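Local coordinates for ORF 37 (Human herpesvirus 8 type M, PDB 3FHD), which cuts single- and double-stranded DNA as a metal-dependent endo- and exonuclease and helps process branched viral DNA into packaged unit-length genomes, at residues L290-K296 with K380-N386; P370-Q376 with Q437-T443; R432-Y436 with L449-I455. All coordinates share one frame. Residues are numbered along the deposited sequence.

In the fold
The three contacts lie on one side of the chain's centre and are tied together by the central mixed sheet of a PD-(D/E)XK nuclease. Contacts 2 and 3 are neighbours, their centres 9 Å apart, and share the loop after strand 423-432: Asp438 OD2 of contact 2 forms a salt bridge with Arg432 NH1 of contact 3 at 2.7 Å. Contact 1, centred 22 Å from contact 2, touches it where Tyr291 OH packs 3.4 Å from Asp372 OD2. Contact 3 comes nearest the metal site, the side chain of Val453 lying about 9 Å from that of Glu206, a magnesium-binding residue of this protein that holds no metal in this model, whereas contacts 1 and 2 are remote from it.

Contact 1: L290-K296 with K380-N386; sequences LYEAPGK and KARFKAN
Phe383, Lys296 and Lys380 carry most of this surface contact, in which the turn between helix 282-292 and helix 296-303 lies along strand 379-389. The chain leaves helical geometry at Ala293 and runs extended through Pro294 and a fully stretched Gly295 (phi 178°, psi -180°), the N-cap residue of the second helix. Successive CA pairs are Pro294-Ala381 at 6.7 Å, Gly295-Phe383 at 6.6 Å and Lys296-Ala385 at 6.3 Å, so the turn keeps pace with the strand without backbone pairing. Phe383, with chi1 p, points toward the turn and lays its ring against the N-cap residue: Gly295 CA stands 3.8 Å from the centroid of the Phe383 ring, a CH-pi contact over the face. Pro294 CB is 4.1 Å from Phe383 CE2, and Pro294 CG meets Ala381 CB at 3.6 Å. The two helix ends and the turn between them pack on a strand of the central mixed sheet of this PD-(D/E)XK nuclease, with strand 362-367 alongside; Lys380 and Ala381 both face Val366 there in a classic beta bulge. At one end Lys380, extended until chi4 turns m, brings its CD 4.0 Å from the centroid of the Tyr291 ring, again CH-pi over the face, while Lys380 NZ makes a weak hydrogen bond to Tyr291 O at 3.4 Å. Tyr291 OH is hydrogen-bonded to Asp369 N. At the other end Lys296 (m, t, m, t) passes its CD 3.6 Å from Lys384 O and donates from NZ to Asn386 OD1 at 3.1 Å; Asn386 is held in turn by Glu332 and Trp333.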
loop_
_atom_site.group_PDB
_atom_site.type_symbol
_atom_site.label_atom_id
_atom_site.label_comp_id
_atom_site.label_asym_id
_atom_site.label_seq_id
_atom_site.Cartn_x
_atom_site.Cartn_y
_atom_site.Cartn_z
ATOM N N LEU A 290 -19.077 25.941 3.782
ATOM C CA LEU A 290 -19.216 24.498 3.972
ATOM C C LEU A 290 -19.432 24.105 5.434
ATOM O O LEU A 290 -20.263 23.245 5.716
ATOM C CB LEU A 290 -17.987 23.759 3.413
ATOM C CG LEU A 290 -17.909 22.229 3.477
ATOM C CD1 LEU A 290 -18.932 21.613 2.533
ATOM C CD2 LEU A 290 -16.500 21.780 3.130
ATOM N N TYR A 291 -18.675 24.728 6.345
ATOM C CA TYR A 291 -18.743 24.424 7.779
ATOM C C TYR A 291 -20.102 24.792 8.383
ATOM O O TYR A 291 -20.662 24.023 9.173
ATOM C CB TYR A 291 -17.612 25.137 8.540
ATOM C CG TYR A 291 -17.476 24.734 10.006
ATOM C CD1 TYR A 291 -16.812 23.561 10.370
ATOM C CD2 TYR A 291 -18.014 25.533 11.025
ATOM C CE1 TYR A 291 -16.686 23.185 11.710
ATOM C CE2 TYR A 291 -17.889 25.172 12.376
ATOM C CZ TYR A 291 -17.228 24.000 12.711
ATOM O OH TYR A 291 -17.102 23.624 14.038
ATOM N N GLU A 292 -20.618 25.965 8.004
ATOM C CA GLU A 292 -21.888 26.462 8.511
ATOM C C GLU A 292 -23.081 25.770 7.869
ATOM O O GLU A 292 -24.129 25.644 8.499
ATOM C CB GLU A 292 -21.995 27.976 8.308
ATOM N N ALA A 293 -22.920 25.342 6.614
ATOM C CA ALA A 293 -23.999 24.721 5.834
ATOM C C ALA A 293 -23.507 23.473 5.088
ATOM O O ALA A 293 -23.362 23.503 3.862
ATOM C CB ALA A 293 -24.580 25.732 4.847
ATOM N N PRO A 294 -23.247 22.371 5.819
ATOM C CA PRO A 294 -22.648 21.187 5.170
ATOM C C PRO A 294 -23.529 20.565 4.075
ATOM O O PRO A 294 -24.648 20.145 4.350
ATOM C CB PRO A 294 -22.452 20.201 6.338
ATOM C CG PRO A 294 -22.536 21.047 7.589
ATOM C CD PRO A 294 -23.480 22.154 7.258
ATOM N N GLY A 295 -23.016 20.513 2.849
ATOM C CA GLY A 295 -23.745 19.905 1.733
ATOM C C GLY A 295 -22.998 19.985 0.417
ATOM O O GLY A 295 -21.905 20.550 0.339
ATOM N N LYS A 296 -23.614 19.451 -0.629
ATOM C CA LYS A 296 -22.940 19.280 -1.911
ATOM C C LYS A 296 -22.544 20.562 -2.648
ATOM O O LYS A 296 -21.504 20.580 -3.327
ATOM C CB LYS A 296 -23.743 18.355 -2.828
ATOM C CG LYS A 296 -23.910 16.947 -2.263
ATOM C CD LYS A 296 -24.255 15.960 -3.347
ATOM C CE LYS A 296 -25.544 16.324 -4.051
ATOM N NZ LYS A 296 -25.910 15.249 -5.007
ATOM N N LYS A 380 -18.900 16.794 13.062
ATOM C CA LYS A 380 -19.926 17.838 13.173
ATOM C C LYS A 380 -21.132 17.487 12.301
ATOM O O LYS A 380 -22.273 17.661 12.720
ATOM C CB LYS A 380 -19.380 19.200 12.724
ATOM C CG LYS A 380 -20.365 20.344 12.880
ATOM C CD LYS A 380 -20.113 21.446 11.889
ATOM C CE LYS A 380 -20.952 22.674 12.225
ATOM N NZ LYS A 380 -22.347 22.598 11.703
ATOM N N ALA A 381 -20.871 17.023 11.081
ATOM C CA ALA A 381 -21.935 16.697 10.135
ATOM C C ALA A 381 -21.423 15.722 9.097
ATOM O O ALA A 381 -20.226 15.703 8.788
ATOM C CB ALA A 381 -22.459 17.948 9.467
ATOM N N ARG A 382 -22.348 14.940 8.548
ATOM C CA ARG A 382 -22.057 13.829 7.654
ATOM C C ARG A 382 -23.073 13.881 6.516
ATOM O O ARG A 382 -24.244 14.059 6.776
ATOM C CB ARG A 382 -22.255 12.546 8.450
ATOM C CG ARG A 382 -21.821 11.275 7.810
ATOM C CD ARG A 382 -22.352 10.124 8.669
ATOM N NE ARG A 382 -22.257 8.807 8.036
ATOM C CZ ARG A 382 -22.488 8.541 6.749
ATOM N NH1 ARG A 382 -22.361 7.290 6.306
ATOM N NH2 ARG A 382 -22.850 9.505 5.897
ATOM N N PHE A 383 -22.623 13.740 5.265
ATOM C CA PHE A 383 -23.529 13.757 4.104
ATOM C C PHE A 383 -22.997 12.969 2.901
ATOM O O PHE A 383 -21.801 12.785 2.773
ATOM C CB PHE A 383 -23.917 15.196 3.707
ATOM C CG PHE A 383 -22.778 16.054 3.195
ATOM C CD1 PHE A 383 -22.560 16.197 1.830
ATOM C CD2 PHE A 383 -21.961 16.771 4.077
ATOM C CE1 PHE A 383 -21.519 17.011 1.344
ATOM C CE2 PHE A 383 -20.928 17.580 3.603
ATOM C CZ PHE A 383 -20.710 17.705 2.233
ATOM N N LYS A 384 -23.887 12.519 2.019
ATOM C CA LYS A 384 -23.480 11.780 0.807
ATOM C C LYS A 384 -23.104 12.727 -0.346
ATOM O O LYS A 384 -23.740 13.767 -0.545
ATOM C CB LYS A 384 -24.609 10.854 0.323
ATOM C CG LYS A 384 -25.045 9.778 1.288
ATOM C CD LYS A 384 -23.918 8.819 1.609
ATOM C CE LYS A 384 -24.428 7.670 2.460
ATOM N NZ LYS A 384 -23.648 6.416 2.193
ATOM N N ALA A 385 -22.085 12.361 -1.116
ATOM C CA ALA A 385 -21.720 13.135 -2.302
ATOM C C ALA A 385 -21.548 12.193 -3.494
ATOM O O ALA A 385 -20.831 11.186 -3.386
ATOM C CB ALA A 385 -20.446 13.966 -2.055
ATOM N N ASN A 386 -22.221 12.500 -4.610
ATOM C CA ASN A 386 -22.069 11.709 -5.841
ATOM C C ASN A 386 -20.716 11.969 -6.509
ATOM O O ASN A 386 -20.612 12.482 -7.624
ATOM C CB ASN A 386 -23.262 11.850 -6.816
ATOM C CG ASN A 386 -23.671 13.304 -7.080
ATOM O OD1 ASN A 386 -23.348 14.226 -6.314
ATOM N ND2 ASN A 386 -24.391 13.508 -8.179
#

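Contact 2: P370-Q376 with Q437-T443; sequences PQDTRGQ and QDPVNCT
Residues 370-373 form a weakly bonded helical turn that ends at Arg374, with positive phi, and Gly375 (phi 158°, psi -51°) redirects the chain along the irregular loop 437-443. CA pairs run Gln371-Asp438 5.1 Å, Arg374-Pro439 5.3 Å, Gly375-Cys442 3.9 Å and Gln376-Thr443 4.8 Å, the last a single beta bridge. Thr443 N donates to Gly375 O at 2.7 Å; a CB on Gly375 would lie tight against Asn441 O and jam against the preceding carbonyl. Arg374, m at its first three chi angles, curls back so that NH2 and NH1 donate to Gln437 O at 2.8 and 3.0 Å, with Pro439 CD over one guanidinium face. Pro370 CB packs 3.6 Å from Cys442 SG and 4.2 Å from Pro439 CG. A water bridges Gln371 OE1 (weakly) and Asp438 OD2, whose stronger partners are Lys277 and Arg432. A short helical turn and its following loop are thus packed on the loop after strand 423-432, beyond the strand ends of the PD-(D/E)XK core sheet.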
loop_
_atom_site.group_PDB
_atom_site.type_symbol
_atom_site.label_atom_id
_atom_site.label_comp_id
_atom_site.label_asym_id
_atom_site.label_seq_id
_atom_site.Cartn_x
_atom_site.Cartn_y
_atom_site.Cartn_z
ATOM N N PRO A 370 -11.472 22.839 16.312
ATOM C CA PRO A 370 -10.960 22.929 17.690
ATOM C C PRO A 370 -10.793 24.368 18.238
ATOM O O PRO A 370 -10.486 24.544 19.429
ATOM C CB PRO A 370 -9.616 22.190 17.630
ATOM C CG PRO A 370 -9.186 22.298 16.179
ATOM C CD PRO A 370 -10.468 22.294 15.375
ATOM N N GLN A 371 -10.998 25.389 17.408
ATOM C CA GLN A 371 -10.962 26.759 17.937
ATOM C C GLN A 371 -12.238 27.059 18.720
ATOM O O GLN A 371 -12.267 27.939 19.598
ATOM C CB GLN A 371 -10.714 27.795 16.845
ATOM C CG GLN A 371 -10.251 29.144 17.390
ATOM C CD GLN A 371 -9.804 30.083 16.303
ATOM O OE1 GLN A 371 -9.346 29.646 15.244
ATOM N NE2 GLN A 371 -9.933 31.377 16.547
ATOM N N ASP A 372 -13.290 26.309 18.402
ATOM C CA ASP A 372 -14.556 26.394 19.118
ATOM C C ASP A 372 -14.484 25.564 20.411
ATOM O O ASP A 372 -14.843 26.043 21.490
ATOM C CB ASP A 372 -15.706 25.892 18.228
ATOM C CG ASP A 372 -15.947 26.776 16.988
ATOM O OD1 ASP A 372 -15.414 27.915 16.911
ATOM O OD2 ASP A 372 -16.699 26.323 16.083
ATOM N N THR A 373 -13.985 24.329 20.290
ATOM C CA THR A 373 -14.038 23.339 21.376
ATOM C C THR A 373 -12.799 23.360 22.285
ATOM O O THR A 373 -12.709 22.564 23.235
ATOM C CB THR A 373 -14.193 21.908 20.808
ATOM O OG1 THR A 373 -13.062 21.612 19.985
ATOM C CG2 THR A 373 -15.455 21.786 19.968
ATOM N N ARG A 374 -11.856 24.259 21.975
ATOM C CA ARG A 374 -10.524 24.326 22.616
ATOM C C ARG A 374 -9.734 23.005 22.620
ATOM O O ARG A 374 -8.885 22.783 23.497
ATOM C CB ARG A 374 -10.600 24.903 24.041
ATOM C CG ARG A 374 -11.227 26.301 24.160
ATOM C CD ARG A 374 -10.825 27.282 23.047
ATOM N NE ARG A 374 -9.446 27.764 23.166
ATOM C CZ ARG A 374 -8.760 28.346 22.182
ATOM N NH1 ARG A 374 -7.509 28.751 22.401
ATOM N NH2 ARG A 374 -9.316 28.529 20.979
ATOM N N GLY A 375 -9.998 22.130 21.647
ATOM C CA GLY A 375 -9.237 20.892 21.553
ATOM C C GLY A 375 -9.865 19.733 20.815
ATOM O O GLY A 375 -9.226 19.137 19.953
ATOM N N GLN A 376 -11.103 19.395 21.158
ATOM C CA GLN A 376 -11.714 18.178 20.614
ATOM C C GLN A 376 -12.167 18.295 19.160
ATOM O O GLN A 376 -12.913 19.221 18.786
ATOM C CB GLN A 376 -12.865 17.665 21.493
ATOM C CG GLN A 376 -13.235 16.206 21.203
ATOM C CD GLN A 376 -14.031 15.566 22.323
ATOM O OE1 GLN A 376 -13.595 14.569 22.921
ATOM N NE2 GLN A 376 -15.197 16.144 22.631
ATOM N N GLN A 437 -4.775 31.708 17.655
ATOM C CA GLN A 437 -5.868 31.537 18.611
ATOM C C GLN A 437 -6.320 30.067 18.789
ATOM O O GLN A 437 -7.231 29.796 19.570
ATOM C CB GLN A 437 -7.048 32.410 18.200
ATOM C CG GLN A 437 -6.730 33.916 18.200
ATOM C CD GLN A 437 -7.939 34.747 17.901
ATOM O OE1 GLN A 437 -8.982 34.590 18.545
ATOM N NE2 GLN A 437 -7.805 35.681 16.948
ATOM N N ASP A 438 -5.689 29.140 18.067
ATOM C CA ASP A 438 -5.975 27.711 18.210
ATOM C C ASP A 438 -5.390 27.179 19.520
ATOM O O ASP A 438 -4.339 27.643 19.952
ATOM C CB ASP A 438 -5.404 26.908 17.034
ATOM C CG ASP A 438 -6.299 26.967 15.781
ATOM O OD1 ASP A 438 -7.535 26.857 15.935
ATOM O OD2 ASP A 438 -5.768 27.138 14.656
ATOM N N PRO A 439 -6.067 26.203 20.157
ATOM C CA PRO A 439 -5.484 25.572 21.363
ATOM C C PRO A 439 -4.159 24.878 21.082
ATOM O O PRO A 439 -3.956 24.347 19.989
ATOM C CB PRO A 439 -6.523 24.519 21.754
ATOM C CG PRO A 439 -7.303 24.263 20.493
ATOM C CD PRO A 439 -7.381 25.627 19.830
ATOM N N VAL A 440 -3.267 24.891 22.072
ATOM C CA VAL A 440 -2.013 24.130 22.002
ATOM C C VAL A 440 -2.306 22.633 21.788
ATOM O O VAL A 440 -1.709 21.992 20.922
ATOM C CB VAL A 440 -1.175 24.294 23.303
ATOM C CG1 VAL A 440 0.234 23.757 23.085
ATOM C CG2 VAL A 440 -1.125 25.736 23.731
ATOM N N ASN A 441 -3.266 22.116 22.552
ATOM C CA ASN A 441 -3.552 20.686 22.636
ATOM C C ASN A 441 -4.881 20.356 21.971
ATOM O O ASN A 441 -5.933 20.697 22.503
ATOM C CB ASN A 441 -3.619 20.245 24.113
ATOM C CG ASN A 441 -2.288 20.391 24.843
ATOM O OD1 ASN A 441 -1.232 20.025 24.320
ATOM N ND2 ASN A 441 -2.340 20.909 26.070
ATOM N N CYS A 442 -4.835 19.714 20.810
ATOM C CA CYS A 442 -6.054 19.222 20.160
ATOM C C CYS A 442 -6.155 17.707 20.333
ATOM O O CYS A 442 -5.134 17.038 20.531
ATOM C CB CYS A 442 -6.076 19.604 18.678
ATOM S SG CYS A 442 -6.201 21.381 18.378
ATOM N N THR A 443 -7.366 17.163 20.285
ATOM C CA THR A 443 -7.544 15.718 20.468
ATOM C C THR A 443 -8.637 15.136 19.589
ATOM O O THR A 443 -9.640 15.799 19.312
ATOM C CB THR A 443 -7.871 15.340 21.942
ATOM O OG1 THR A 443 -9.013 16.081 22.393
ATOM C CG2 THR A 443 -6.672 15.590 22.874
HETATM O O HOH W 1 -6.617 29.580 13.357
HETATM O O HOH W 2 -5.008 30.151 21.857
#

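Contact 3: R432-Y436 with L449-I455; sequences RKRGY and LDPHVEI
A single arginine side chain reaches across to the turn 450-453 here: Arg434, the residue with the largest area covered, sets its guanidinium against the carbonyls of Val453 and Pro451. Its chi1 is m, with chi2 and chi3 t, and Arg434 NE and Arg434 NH2 both donate to Val453 O, at 2.9 and 3.1 Å. Pro451 O lies over one guanidinium face, and a water accepts from Arg434 NH2 at 2.9 Å and donates to Leu449 O at 2.8 Å. The turn itself is type I from Asp450 to Val453, closed by Val453 N to Asp450 O at 3.1 Å, and Asp450 OD2 accepts from His452 N at 3.1 Å as an Asx turn. Strands 423-432 and 455-464, antiparallel neighbours in the central sheet of the PD-(D/E)XK fold, meet at this end in a hydrogen-bonded pair: Arg432 N to Ile455 O 2.8 Å, Ile455 N to Arg432 O 3.0 Å, CA atoms 5.2 Å apart. Both side chains take the same face, Ile455 CD1 lying 3.6 Å from Arg432 NH2 over the guanidinium, while Arg432 forms salt bridges to Asp438 and Asp369. Ile455 CD1 also touches Arg434 CG at 3.7 Å. Lys433 NZ and Glu454 OE2 form a salt bridge at 3.3 Å, weak as a hydrogen bond. Val453 points away from 432-436 and packs on helix 203-217, which carries Glu206, a magnesium-binding residue without bound metal in this model.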
loop_
_atom_site.group_PDB
_atom_site.type_symbol
_atom_site.label_atom_id
_atom_site.label_comp_id
_atom_site.label_asym_id
_atom_site.label_seq_id
_atom_site.Cartn_x
_atom_site.Cartn_y
_atom_site.Cartn_z
ATOM N N ARG A 432 -5.996 22.296 7.712
ATOM C CA ARG A 432 -5.715 23.718 7.850
ATOM C C ARG A 432 -4.509 24.004 8.761
ATOM O O ARG A 432 -4.168 23.212 9.655
ATOM C CB ARG A 432 -6.963 24.502 8.296
ATOM C CG ARG A 432 -7.348 24.342 9.773
ATOM C CD ARG A 432 -8.465 25.328 10.144
ATOM N NE ARG A 432 -8.905 25.202 11.547
ATOM C CZ ARG A 432 -8.240 25.675 12.600
ATOM N NH1 ARG A 432 -7.071 26.294 12.451
ATOM N NH2 ARG A 432 -8.752 25.535 13.828
ATOM N N LYS A 433 -3.846 25.130 8.498
ATOM C CA LYS A 433 -2.794 25.611 9.372
ATOM C C LYS A 433 -3.339 25.953 10.764
ATOM O O LYS A 433 -4.485 26.414 10.917
ATOM C CB LYS A 433 -2.102 26.839 8.767
ATOM C CG LYS A 433 -1.303 26.589 7.464
ATOM C CD LYS A 433 -0.233 25.472 7.641
ATOM C CE LYS A 433 0.755 25.436 6.454
ATOM N NZ LYS A 433 1.744 24.303 6.572
ATOM N N ARG A 434 -2.505 25.720 11.773
ATOM C CA ARG A 434 -2.757 26.227 13.121
ATOM C C ARG A 434 -2.550 27.728 13.174
ATOM O O ARG A 434 -1.645 28.265 12.531
ATOM C CB ARG A 434 -1.841 25.561 14.134
ATOM C CG ARG A 434 -2.154 24.143 14.353
ATOM C CD ARG A 434 -1.150 23.591 15.342
ATOM N NE ARG A 434 -1.214 22.137 15.404
ATOM C CZ ARG A 434 -1.739 21.471 16.428
ATOM N NH1 ARG A 434 -2.235 22.153 17.470
ATOM N NH2 ARG A 434 -1.760 20.141 16.415
ATOM N N GLY A 435 -3.414 28.410 13.916
ATOM C CA GLY A 435 -3.349 29.854 14.023
ATOM C C GLY A 435 -3.016 30.245 15.437
ATOM O O GLY A 435 -2.928 29.388 16.333
ATOM N N TYR A 436 -2.861 31.548 15.641
ATOM C CA TYR A 436 -2.483 32.078 16.937
ATOM C C TYR A 436 -3.503 31.808 18.034
ATOM O O TYR A 436 -3.133 31.654 19.184
ATOM C CB TYR A 436 -2.153 33.566 16.830
ATOM C CG TYR A 436 -0.853 33.803 16.088
ATOM C CD1 TYR A 436 0.351 33.953 16.790
ATOM C CD2 TYR A 436 -0.823 33.842 14.688
ATOM C CE1 TYR A 436 1.548 34.158 16.111
ATOM C CE2 TYR A 436 0.368 34.038 14.001
ATOM C CZ TYR A 436 1.549 34.199 14.731
ATOM O OH TYR A 436 2.736 34.395 14.066
ATOM N N LEU A 449 -3.160 15.279 19.298
ATOM C CA LEU A 449 -2.519 15.553 18.008
ATOM C C LEU A 449 -1.142 16.121 18.274
ATOM O O LEU A 449 -0.998 16.963 19.157
ATOM C CB LEU A 449 -3.299 16.608 17.221
ATOM C CG LEU A 449 -4.488 16.273 16.336
ATOM C CD1 LEU A 449 -5.637 15.755 17.157
ATOM C CD2 LEU A 449 -4.888 17.545 15.615
ATOM N N ASP A 450 -0.136 15.713 17.508
ATOM C CA ASP A 450 1.153 16.381 17.644
ATOM C C ASP A 450 0.963 17.877 17.381
ATOM O O ASP A 450 0.299 18.239 16.409
ATOM C CB ASP A 450 2.227 15.823 16.715
ATOM C CG ASP A 450 3.614 16.382 17.056
ATOM O OD1 ASP A 450 4.135 16.072 18.148
ATOM O OD2 ASP A 450 4.165 17.170 16.260
ATOM N N PRO A 451 1.520 18.750 18.253
ATOM C CA PRO A 451 1.325 20.206 18.062
ATOM C C PRO A 451 1.954 20.719 16.767
ATOM O O PRO A 451 1.607 21.806 16.291
ATOM C CB PRO A 451 2.010 20.829 19.298
ATOM C CG PRO A 451 2.959 19.784 19.786
ATOM C CD PRO A 451 2.348 18.453 19.440
ATOM N N HIS A 452 2.861 19.938 16.190
ATOM C CA HIS A 452 3.486 20.316 14.918
ATOM C C HIS A 452 2.753 19.825 13.665
ATOM O O HIS A 452 3.183 20.150 12.564
ATOM C CB HIS A 452 4.964 19.893 14.868
ATOM N N VAL A 453 1.667 19.057 13.805
ATOM C CA VAL A 453 0.869 18.653 12.629
ATOM C C VAL A 453 -0.350 19.578 12.410
ATOM O O VAL A 453 -0.961 20.072 13.385
ATOM C CB VAL A 453 0.438 17.144 12.676
ATOM C CG1 VAL A 453 -0.516 16.857 13.833
ATOM C CG2 VAL A 453 -0.192 16.699 11.357
ATOM N N GLU A 454 -0.690 19.805 11.135
ATOM C CA GLU A 454 -1.889 20.566 10.748
ATOM C C GLU A 454 -3.191 19.977 11.313
ATOM O O GLU A 454 -3.274 18.796 11.652
ATOM C CB GLU A 454 -1.984 20.668 9.231
ATOM C CG GLU A 454 -0.872 21.474 8.603
ATOM C CD GLU A 454 0.419 20.669 8.336
ATOM O OE1 GLU A 454 0.565 19.469 8.745
ATOM O OE2 GLU A 454 1.309 21.275 7.701
ATOM N N ILE A 455 -4.209 20.818 11.394
ATOM C CA ILE A 455 -5.523 20.430 11.908
ATOM C C ILE A 455 -6.429 19.847 10.807
ATOM O O ILE A 455 -6.655 20.515 9.799
ATOM C CB ILE A 455 -6.198 21.665 12.565
ATOM C CG1 ILE A 455 -5.464 22.047 13.868
ATOM C CG2 ILE A 455 -7.709 21.456 12.799
ATOM C CD1 ILE A 455 -5.841 23.462 14.389
HETATM O O HOH W 3 -1.928 19.571 19.225
#